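Local coordinates for spike protein S1 (Bat coronavirus HKU9, PDB 5GYQ) that forms the putative receptor-binding domain of the viral spike, which is thought to attach the virion to a host receptor and so start infection, at residues A[73-78]-A[83-88]; A[116-121]-A[130-135]. All coordinates share one frame; numbering follows the deposited sequence.

In the fold
Contact 1 (73-78 with 83-88) and contact 2 (116-121 with 130-135) follow one another along the putative receptor-binding domain, their centres about 17 Å apart. Helix 86-90 joins them: it and the loop before it supply one side of contact 1, and its Thr86 packs on Ala116 and Asn117 of contact 2. Contact 1 lies nearer the centre of the chain, against the antiparallel core sheet, with two buried aromatic residues, His75 and Phe87; it is mostly polar and borders a bound glycan, probably N-linked. Contact 2 is farther out, where a loop without regular structure meets helix 130-139, and is held chiefly by apolar and aromatic packing, with no direct hydrogen bond between its segments.

Contact 1: residues A[73-78]-A[83-88]; sequences ETHLNN and VPDTFS. With NAG (2-acetamido-2-deoxy-beta-D-glucopyranose), chain B.
The imidazole of His75 is sandwiched between protein and sugar: Phe87 CB lies over one face, 3.9 Å from the ring centroid in a CH-pi contact, and C1 of the N-acetylglucosamine lies over the opposite face. The rings of His75 and Phe87 themselves meet obliquely, planes at 40°. At the imidazole edge, His75 CD2 comes within 3.2 Å of Asp85 OD2, with the carboxylate turned 81° from the ring. The same oxygen takes a 2.7 Å hydrogen bond from Asn78 ND2, in the plane of the amide but on the anti side of the carboxylate and tilted out of its plane. A chi1 of 59° sets the Asp85 carboxylate between the two helices: OD2 meets Asn78, while OD1 caps helix 86-90 by accepting from Ser88 N at 3.2 Å and has a water between it and His75 O. At the end of the contact far from the sugar, Val83 N donates to Asn78 O at 2.9 Å, tying the loop to the helix. Thr74 OG1 receives the sugar amide N2 almost straight, and a water in the imidazole plane joins His75 NE2 to Thr86 OG1 and sugar O4. ND1 is hydrogen-bonded to the hydroxyl of Tyr113, so both ring nitrogens have a polar partner. Asp85 thus couples the two helices, and its carboxylate would probably polarise the imidazole that packs against the sugar.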
loop_
_atom_site.group_PDB
_atom_site.type_symbol
_atom_site.label_atom_id
_atom_site.label_comp_id
_atom_site.label_asym_id
_atom_site.label_seq_id
_atom_site.Cartn_x
_atom_site.Cartn_y
_atom_site.Cartn_z
ATOM N N GLU A 73 -7.687 -9.084 -8.393
ATOM C CA GLU A 73 -7.093 -10.384 -8.077
ATOM C C GLU A 73 -5.883 -10.748 -8.942
ATOM O O GLU A 73 -4.883 -11.242 -8.427
ATOM C CB GLU A 73 -8.150 -11.483 -8.190
ATOM C CG GLU A 73 -7.637 -12.881 -7.842
ATOM C CD GLU A 73 -7.448 -13.102 -6.346
ATOM O OE1 GLU A 73 -6.815 -14.111 -5.968
ATOM O OE2 GLU A 73 -7.934 -12.280 -5.543
ATOM N N THR A 74 -5.981 -10.513 -10.247
ATOM C CA THR A 74 -4.889 -10.811 -11.172
ATOM C C THR A 74 -3.614 -10.071 -10.770
ATOM O O THR A 74 -2.537 -10.667 -10.597
ATOM C CB THR A 74 -5.259 -10.420 -12.622
ATOM O OG1 THR A 74 -6.502 -11.034 -12.993
ATOM C CG2 THR A 74 -4.168 -10.850 -13.594
ATOM N N HIS A 75 -3.756 -8.762 -10.613
ATOM C CA HIS A 75 -2.636 -7.898 -10.276
ATOM C C HIS A 75 -2.099 -8.201 -8.886
ATOM O O HIS A 75 -0.901 -8.078 -8.645
ATOM C CB HIS A 75 -3.051 -6.431 -10.376
ATOM C CG HIS A 75 -3.388 -5.992 -11.767
ATOM N ND1 HIS A 75 -4.239 -4.943 -12.027
ATOM C CD2 HIS A 75 -2.982 -6.458 -12.972
ATOM C CE1 HIS A 75 -4.349 -4.781 -13.335
ATOM N NE2 HIS A 75 -3.596 -5.685 -13.931
ATOM N N LEU A 76 -2.985 -8.598 -7.977
ATOM C CA LEU A 76 -2.575 -8.958 -6.621
ATOM C C LEU A 76 -1.722 -10.222 -6.619
ATOM O O LEU A 76 -0.679 -10.283 -5.960
ATOM C CB LEU A 76 -3.797 -9.150 -5.718
ATOM C CG LEU A 76 -3.477 -9.515 -4.266
ATOM C CD1 LEU A 76 -2.715 -8.389 -3.587
ATOM C CD2 LEU A 76 -4.745 -9.853 -3.499
ATOM N N ASN A 77 -2.175 -11.228 -7.363
ATOM C CA ASN A 77 -1.444 -12.482 -7.473
ATOM C C ASN A 77 -0.090 -12.273 -8.137
ATOM O O ASN A 77 0.919 -12.820 -7.689
ATOM C CB ASN A 77 -2.263 -13.515 -8.246
ATOM C CG ASN A 77 -3.464 -14.005 -7.463
ATOM O OD1 ASN A 77 -3.445 -14.033 -6.231
ATOM N ND2 ASN A 77 -4.518 -14.392 -8.171
ATOM N N ASN A 78 -0.062 -11.471 -9.197
ATOM C CA ASN A 78 1.212 -11.133 -9.823
ATOM C C ASN A 78 2.130 -10.361 -8.874
ATOM O O ASN A 78 3.349 -10.525 -8.905
ATOM C CB ASN A 78 0.984 -10.326 -11.099
ATOM C CG ASN A 78 0.390 -11.161 -12.208
ATOM O OD1 ASN A 78 0.553 -12.381 -12.232
ATOM N ND2 ASN A 78 -0.308 -10.510 -13.135
ATOM N N VAL A 83 5.545 -11.301 -10.615
ATOM C CA VAL A 83 5.417 -11.442 -12.058
ATOM C C VAL A 83 5.041 -10.076 -12.630
ATOM O O VAL A 83 4.155 -9.408 -12.100
ATOM C CB VAL A 83 4.350 -12.496 -12.423
ATOM C CG1 VAL A 83 4.007 -12.442 -13.904
ATOM C CG2 VAL A 83 4.815 -13.887 -12.019
ATOM N N PRO A 84 5.723 -9.641 -13.699
ATOM C CA PRO A 84 5.437 -8.304 -14.231
ATOM C C PRO A 84 4.068 -8.207 -14.901
ATOM O O PRO A 84 3.629 -9.149 -15.560
ATOM C CB PRO A 84 6.559 -8.086 -15.254
ATOM C CG PRO A 84 6.945 -9.467 -15.680
ATOM C CD PRO A 84 6.794 -10.322 -14.451
ATOM N N ASP A 85 3.395 -7.076 -14.711
ATOM C CA ASP A 85 2.156 -6.789 -15.428
ATOM C C ASP A 85 1.919 -5.287 -15.439
ATOM O O ASP A 85 2.759 -4.529 -14.961
ATOM C CB ASP A 85 0.964 -7.535 -14.812
ATOM C CG ASP A 85 0.731 -7.189 -13.346
ATOM O OD1 ASP A 85 1.364 -6.252 -12.824
ATOM O OD2 ASP A 85 -0.111 -7.859 -12.714
ATOM N N THR A 86 0.783 -4.858 -15.982
ATOM C CA THR A 86 0.503 -3.430 -16.129
ATOM C C THR A 86 0.549 -2.699 -14.792
ATOM O O THR A 86 1.010 -1.557 -14.711
ATOM C CB THR A 86 -0.870 -3.185 -16.781
ATOM O OG1 THR A 86 -1.877 -3.910 -16.068
ATOM C CG2 THR A 86 -0.863 -3.642 -18.229
ATOM N N PHE A 87 0.083 -3.370 -13.744
ATOM C CA PHE A 87 0.080 -2.793 -12.402
ATOM C C PHE A 87 1.492 -2.421 -11.961
ATOM O O PHE A 87 1.758 -1.274 -11.607
ATOM C CB PHE A 87 -0.544 -3.774 -11.400
ATOM C CG PHE A 87 -0.752 -3.197 -10.021
ATOM C CD1 PHE A 87 0.284 -3.161 -9.100
ATOM C CD2 PHE A 87 -1.988 -2.702 -9.646
ATOM C CE1 PHE A 87 0.096 -2.630 -7.834
ATOM C CE2 PHE A 87 -2.187 -2.175 -8.382
ATOM C CZ PHE A 87 -1.143 -2.136 -7.473
ATOM N N SER A 88 2.399 -3.393 -11.994
ATOM C CA SER A 88 3.746 -3.188 -11.463
ATOM C C SER A 88 4.653 -2.445 -12.437
ATOM O O SER A 88 5.655 -1.851 -12.032
ATOM C CB SER A 88 4.379 -4.528 -11.084
ATOM O OG SER A 88 4.349 -5.439 -12.172
HETATM C C1 NAG B . -7.794 -6.889 -13.463
HETATM C C2 NAG B . -8.498 -7.984 -14.230
HETATM C C3 NAG B . -7.729 -8.294 -15.507
HETATM C C4 NAG B . -7.536 -7.022 -16.329
HETATM C C5 NAG B . -7.005 -5.868 -15.471
HETATM C C6 NAG B . -7.069 -4.538 -16.187
HETATM C C7 NAG B . -9.842 -9.522 -12.874
HETATM C C8 NAG B . -9.850 -10.785 -12.067
HETATM N N2 NAG B . -8.667 -9.180 -13.421
HETATM O O3 NAG B . -8.465 -9.262 -16.242
HETATM O O4 NAG B . -6.556 -7.228 -17.343
HETATM O O5 NAG B . -7.754 -5.715 -14.254
HETATM O O6 NAG B . -6.501 -3.496 -15.406
HETATM O O7 NAG B . -10.849 -8.836 -13.025
HETATM O O HOH W 1 1.225 -6.672 -10.038
HETATM O O HOH W 2 -3.529 -6.604 -16.614
#

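Contact 2: residues A[116-121]-A[130-135]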
loop_
_atom_site.group_PDB
_atom_site.type_symbol
_atom_site.label_atom_id
_atom_site.label_comp_id
_atom_site.label_asym_id
_atom_site.label_seq_id
_atom_site.Cartn_x
_atom_site.Cartn_y
_atom_site.Cartn_z
ATOM N N ALA A 116 -2.874 2.343 -15.361
ATOM C CA ALA A 116 -2.072 2.773 -16.502
ATOM C C ALA A 116 -1.480 1.559 -17.202
ATOM O O ALA A 116 -1.082 0.595 -16.547
ATOM C CB ALA A 116 -0.970 3.723 -16.058
ATOM N N ASN A 117 -1.431 1.596 -18.529
ATOM C CA ASN A 117 -0.886 0.473 -19.283
ATOM C C ASN A 117 0.173 0.916 -20.292
ATOM O O ASN A 117 0.451 0.219 -21.264
ATOM C CB ASN A 117 -2.011 -0.299 -19.983
ATOM C CG ASN A 117 -2.548 0.417 -21.204
ATOM O OD1 ASN A 117 -2.631 1.646 -21.240
ATOM N ND2 ASN A 117 -2.911 -0.355 -22.222
ATOM N N ARG A 118 0.763 2.079 -20.036
ATOM C CA ARG A 118 1.864 2.598 -20.840
ATOM C C ARG A 118 2.669 3.591 -20.007
ATOM O O ARG A 118 2.211 4.020 -18.943
ATOM C CB ARG A 118 1.345 3.259 -22.123
ATOM C CG ARG A 118 0.366 4.392 -21.873
ATOM C CD ARG A 118 -0.512 4.660 -23.082
ATOM N NE ARG A 118 0.119 5.543 -24.054
ATOM C CZ ARG A 118 -0.404 6.693 -24.469
ATOM N NH1 ARG A 118 -1.573 7.109 -24.002
ATOM N NH2 ARG A 118 0.245 7.428 -25.359
ATOM N N PHE A 119 3.861 3.938 -20.495
ATOM C CA PHE A 119 4.787 4.855 -19.819
ATOM C C PHE A 119 5.301 4.263 -18.507
ATOM O O PHE A 119 4.764 4.553 -17.436
ATOM C CB PHE A 119 4.133 6.220 -19.567
ATOM C CG PHE A 119 3.635 6.899 -20.815
ATOM C CD1 PHE A 119 4.494 7.157 -21.874
ATOM C CD2 PHE A 119 2.312 7.295 -20.924
ATOM C CE1 PHE A 119 4.040 7.783 -23.020
ATOM C CE2 PHE A 119 1.852 7.925 -22.070
ATOM C CZ PHE A 119 2.717 8.168 -23.117
ATOM N N PRO A 120 6.360 3.439 -18.594
ATOM C CA PRO A 120 6.944 2.696 -17.469
ATOM C C PRO A 120 7.353 3.568 -16.292
ATOM O O PRO A 120 7.848 4.678 -16.482
ATOM C CB PRO A 120 8.188 2.045 -18.088
ATOM C CG PRO A 120 7.876 1.941 -19.533
ATOM C CD PRO A 120 7.070 3.165 -19.854
ATOM N N ILE A 121 7.148 3.053 -15.085
ATOM C CA ILE A 121 7.641 3.708 -13.882
ATOM C C ILE A 121 8.824 2.928 -13.319
ATOM O O ILE A 121 9.057 1.778 -13.695
ATOM C CB ILE A 121 6.554 3.821 -12.797
ATOM C CG1 ILE A 121 6.170 2.429 -12.287
ATOM C CG2 ILE A 121 5.336 4.562 -13.333
ATOM C CD1 ILE A 121 5.388 2.445 -10.994
ATOM N N SER A 130 0.180 14.753 -15.008
ATOM C CA SER A 130 -1.223 14.870 -14.618
ATOM C C SER A 130 -2.187 14.665 -15.787
ATOM O O SER A 130 -3.268 14.115 -15.608
ATOM C CB SER A 130 -1.483 16.230 -13.967
ATOM O OG SER A 130 -1.295 17.284 -14.897
ATOM N N ALA A 131 -1.796 15.103 -16.977
ATOM C CA ALA A 131 -2.631 14.917 -18.163
ATOM C C ALA A 131 -2.837 13.428 -18.467
ATOM O O ALA A 131 -3.970 12.962 -18.695
ATOM C CB ALA A 131 -2.011 15.629 -19.359
ATOM N N PHE A 132 -1.740 12.676 -18.450
ATOM C CA PHE A 132 -1.805 11.238 -18.705
ATOM C C PHE A 132 -2.640 10.530 -17.646
ATOM O O PHE A 132 -3.478 9.683 -17.968
ATOM C CB PHE A 132 -0.407 10.625 -18.753
ATOM C CG PHE A 132 -0.416 9.123 -18.824
ATOM C CD1 PHE A 132 -1.013 8.471 -19.893
ATOM C CD2 PHE A 132 0.158 8.363 -17.820
ATOM C CE1 PHE A 132 -1.033 7.084 -19.960
ATOM C CE2 PHE A 132 0.144 6.979 -17.883
ATOM C CZ PHE A 132 -0.452 6.341 -18.956
ATOM N N ILE A 133 -2.399 10.886 -16.385
ATOM C CA ILE A 133 -3.159 10.360 -15.254
ATOM C C ILE A 133 -4.652 10.574 -15.470
ATOM O O ILE A 133 -5.462 9.650 -15.300
ATOM C CB ILE A 133 -2.723 11.027 -13.934
ATOM C CG1 ILE A 133 -1.318 10.556 -13.540
ATOM C CG2 ILE A 133 -3.718 10.727 -12.819
ATOM C CD1 ILE A 133 -0.747 11.274 -12.326
ATOM N N ASP A 134 -5.003 11.800 -15.852
ATOM C CA ASP A 134 -6.381 12.137 -16.191
ATOM C C ASP A 134 -6.917 11.239 -17.304
ATOM O O ASP A 134 -8.070 10.807 -17.241
ATOM C CB ASP A 134 -6.500 13.609 -16.606
ATOM C CG ASP A 134 -6.281 14.568 -15.442
ATOM O OD1 ASP A 134 -6.514 14.166 -14.281
ATOM O OD2 ASP A 134 -5.880 15.728 -15.688
ATOM N N THR A 135 -6.097 10.941 -18.316
ATOM C CA THR A 135 -6.569 10.026 -19.367
ATOM C C THR A 135 -6.801 8.610 -18.837
ATOM O O THR A 135 -7.701 7.919 -19.300
ATOM C CB THR A 135 -5.596 9.936 -20.572
ATOM O OG1 THR A 135 -4.378 9.306 -20.164
ATOM C CG2 THR A 135 -5.307 11.308 -21.147
HETATM O O HOH W 3 -3.972 7.121 -22.197
#
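Phe119 drives its ring edge into the face of Phe132, a T-shaped pair with centroids 4.8 Å apart and planes at 89°. Phe119 CD2 sits over the centre of that face and comes to 3.5 Å from Phe132 CE1. Phe132 reaches the loop because its CG is anti to the backbone N (chi1 172°), which carries the ring off helix 130-139. More groups close in on the far end of this ring: the buried Ala116 CB approaches Phe132 CE2 at 3.9 Å, Arg118 O lies 3.5 Å from Phe132 CZ, and the aliphatic Arg118 CG is 3.6 Å from Phe132 CE1. The Arg118 chain then bends at chi3, so that its guanidinium stands nearly perpendicular to the Phe132 ring and has Phe119 CE2 over one of its faces. Looseness begins at this charged, solvent-facing end, which is linked to Thr135 by a water that accepts weakly from Arg118 NH1 and donates to Thr135 OG1. Gln127, in the intervening loop, bonds Phe119 O through its side chain and also touches Ala116 and Phe132. The loop 116-121 is lodged between helix 130-139 and helix 86-90, where Ala116 and Pro120 rest on Tyr90 and Ile121 is backbone hydrogen-bonded to Leu89.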